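Local coordinates for protein putative methyltransferase (Emericella variicolor, PDB 7DMB) that probably acts as a trans-acting methyltransferase in calbistrin biosynthesis and binds S-adenosyl-L-homocysteine, at residues E60-M65 against W140-G145. Numbering follows the deposited sequence.
Sequences EMIARM and WPVIEG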
loop_
_atom_site.group_PDB
_atom_site.type_symbol
_atom_site.label_atom_id
_atom_site.label_comp_id
_atom_site.label_asym_id
_atom_site.label_seq_id
_atom_site.Cartn_x
_atom_site.Cartn_y
_atom_site.Cartn_z
ATOM N N GLU A 60 -12.380 10.915 6.074
ATOM C CA GLU A 60 -13.512 11.650 5.514
ATOM C C GLU A 60 -13.071 12.938 4.841
ATOM O O GLU A 60 -13.713 13.381 3.881
ATOM C CB GLU A 60 -14.539 11.954 6.603
ATOM C CG GLU A 60 -15.262 10.717 7.094
ATOM C CD GLU A 60 -15.776 10.854 8.505
ATOM O OE1 GLU A 60 -15.828 11.993 9.013
ATOM O OE2 GLU A 60 -16.122 9.813 9.105
ATOM N N MET A 61 -11.989 13.555 5.327
ATOM C CA MET A 61 -11.404 14.675 4.599
ATOM C C MET A 61 -10.904 14.220 3.232
ATOM O O MET A 61 -11.120 14.903 2.223
ATOM C CB MET A 61 -10.266 15.282 5.413
ATOM C CG MET A 61 -9.805 16.639 4.929
ATOM S SD MET A 61 -8.142 17.023 5.497
ATOM C CE MET A 61 -8.419 17.034 7.265
ATOM N N ILE A 62 -10.239 13.056 3.193
ATOM C CA ILE A 62 -9.735 12.487 1.943
ATOM C C ILE A 62 -10.892 12.169 1.005
ATOM O O ILE A 62 -10.890 12.546 -0.172
ATOM C CB ILE A 62 -8.894 11.228 2.234
ATOM C CG1 ILE A 62 -7.527 11.609 2.793
ATOM C CG2 ILE A 62 -8.743 10.350 0.985
ATOM C CD1 ILE A 62 -6.775 10.441 3.339
ATOM N N ALA A 63 -11.886 11.444 1.512
ATOM C CA ALA A 63 -13.000 11.051 0.670
ATOM C C ALA A 63 -13.671 12.279 0.080
ATOM O O ALA A 63 -13.939 12.339 -1.127
ATOM C CB ALA A 63 -13.991 10.218 1.484
ATOM N N ARG A 64 -13.924 13.281 0.931
ATOM C CA ARG A 64 -14.511 14.541 0.495
ATOM C C ARG A 64 -13.726 15.147 -0.657
ATOM O O ARG A 64 -14.314 15.632 -1.636
ATOM C CB ARG A 64 -14.561 15.518 1.672
ATOM C CG ARG A 64 -15.068 16.904 1.307
ATOM C CD ARG A 64 -14.971 17.856 2.495
ATOM N NE ARG A 64 -15.463 19.189 2.170
ATOM C CZ ARG A 64 -16.749 19.532 2.163
ATOM N NH1 ARG A 64 -17.687 18.640 2.460
ATOM N NH2 ARG A 64 -17.098 20.775 1.856
ATOM N N MET A 65 -12.395 15.097 -0.569
ATOM C CA MET A 65 -11.560 15.747 -1.569
ATOM C C MET A 65 -11.594 15.004 -2.893
ATOM O O MET A 65 -11.768 15.622 -3.951
ATOM C CB MET A 65 -10.121 15.856 -1.089
ATOM C CG MET A 65 -9.238 16.492 -2.142
ATOM S SD MET A 65 -9.556 18.271 -2.239
ATOM C CE MET A 65 -8.498 18.776 -3.584
ATOM N N TRP A 140 -0.868 16.592 3.489
ATOM C CA TRP A 140 -0.636 17.250 2.206
ATOM C C TRP A 140 -0.709 16.309 1.009
ATOM O O TRP A 140 -1.427 16.632 0.050
ATOM C CB TRP A 140 0.721 17.967 2.251
ATOM C CG TRP A 140 1.108 18.465 0.919
ATOM C CD1 TRP A 140 0.555 19.522 0.250
ATOM C CD2 TRP A 140 2.084 17.899 0.039
ATOM N NE1 TRP A 140 1.153 19.666 -0.979
ATOM C CE2 TRP A 140 2.092 18.680 -1.134
ATOM C CE3 TRP A 140 2.975 16.826 0.141
ATOM C CZ2 TRP A 140 2.946 18.418 -2.196
ATOM C CZ3 TRP A 140 3.826 16.569 -0.914
ATOM C CH2 TRP A 140 3.802 17.354 -2.069
ATOM N N PRO A 141 -0.012 15.159 0.983
ATOM C CA PRO A 141 -0.025 14.327 -0.230
ATOM C C PRO A 141 -1.364 13.687 -0.531
ATOM O O PRO A 141 -1.677 13.475 -1.710
ATOM C CB PRO A 141 1.030 13.249 0.066
ATOM C CG PRO A 141 1.030 13.144 1.559
ATOM C CD PRO A 141 0.838 14.565 2.035
ATOM N N VAL A 142 -2.143 13.316 0.486
ATOM C CA VAL A 142 -3.411 12.659 0.191
ATOM C C VAL A 142 -4.489 13.639 -0.260
ATOM O O VAL A 142 -5.514 13.199 -0.783
ATOM C CB VAL A 142 -3.892 11.826 1.398
ATOM C CG1 VAL A 142 -2.924 10.690 1.648
ATOM C CG2 VAL A 142 -4.028 12.677 2.649
ATOM N N ILE A 143 -4.290 14.945 -0.086
ATOM C CA ILE A 143 -5.209 15.951 -0.610
ATOM C C ILE A 143 -4.722 16.510 -1.939
ATOM O O ILE A 143 -5.512 16.707 -2.867
ATOM C CB ILE A 143 -5.403 17.074 0.427
ATOM C CG1 ILE A 143 -6.037 16.508 1.699
ATOM C CG2 ILE A 143 -6.253 18.226 -0.148
ATOM C CD1 ILE A 143 -7.331 15.765 1.457
ATOM N N GLU A 144 -3.412 16.747 -2.031
ATOM C CA GLU A 144 -2.804 17.283 -3.241
ATOM C C GLU A 144 -2.815 16.275 -4.365
ATOM O O GLU A 144 -2.904 16.660 -5.537
ATOM C CB GLU A 144 -1.352 17.715 -2.959
ATOM C CG GLU A 144 -0.723 18.508 -4.080
ATOM C CD GLU A 144 -1.289 19.917 -4.168
ATOM O OE1 GLU A 144 -2.153 20.270 -3.338
ATOM O OE2 GLU A 144 -0.858 20.674 -5.052
ATOM N N GLY A 145 -2.693 14.988 -4.027
ATOM C CA GLY A 145 -2.673 13.923 -5.003
ATOM C C GLY A 145 -3.909 13.926 -5.881
ATOM O O GLY A 145 -3.829 14.037 -7.108
#
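Ile143 turns CG1 opposite its own carbonyl carbon (chi1 -62°) and bends again at chi2 (-55°), which sends CD1 across to helix 56-79. There Ile143 CD1 sits 3.8 Å from Met65 CB, with the backbone oxygen and SD of Met61 a little farther off. The CG2 branch of the same isoleucine packs against Met65 CG and SD. Met65 starts with CG anti to its backbone N and then folds at chi2, which brings Met65 SD to 3.9 Å from Ile143 CG2. Beyond it, Met65 CE ends 3.7 Å from Ile143 O. Next to this pair, Ile62 passes CG1 and CD1 slantwise over the CB and CG2 of Val142, Ile62 CD1 coming within 3.6 Å of Val142 CG2. The two segments run nearly parallel, 16° between axes that are 9.4 Å apart. Trp179 of helix 172-181 touches both Ile62 and Val142, while Met61 also reaches helix 120-134, placing the contact within the helical part of the fold, away from the cofactor-binding sheet. No hydrogen bond or salt bridge joins the two segments; aliphatic and thioether groups meet in a largely buried interface, so their cohesion here rests on van der Waals contact and the exclusion of water.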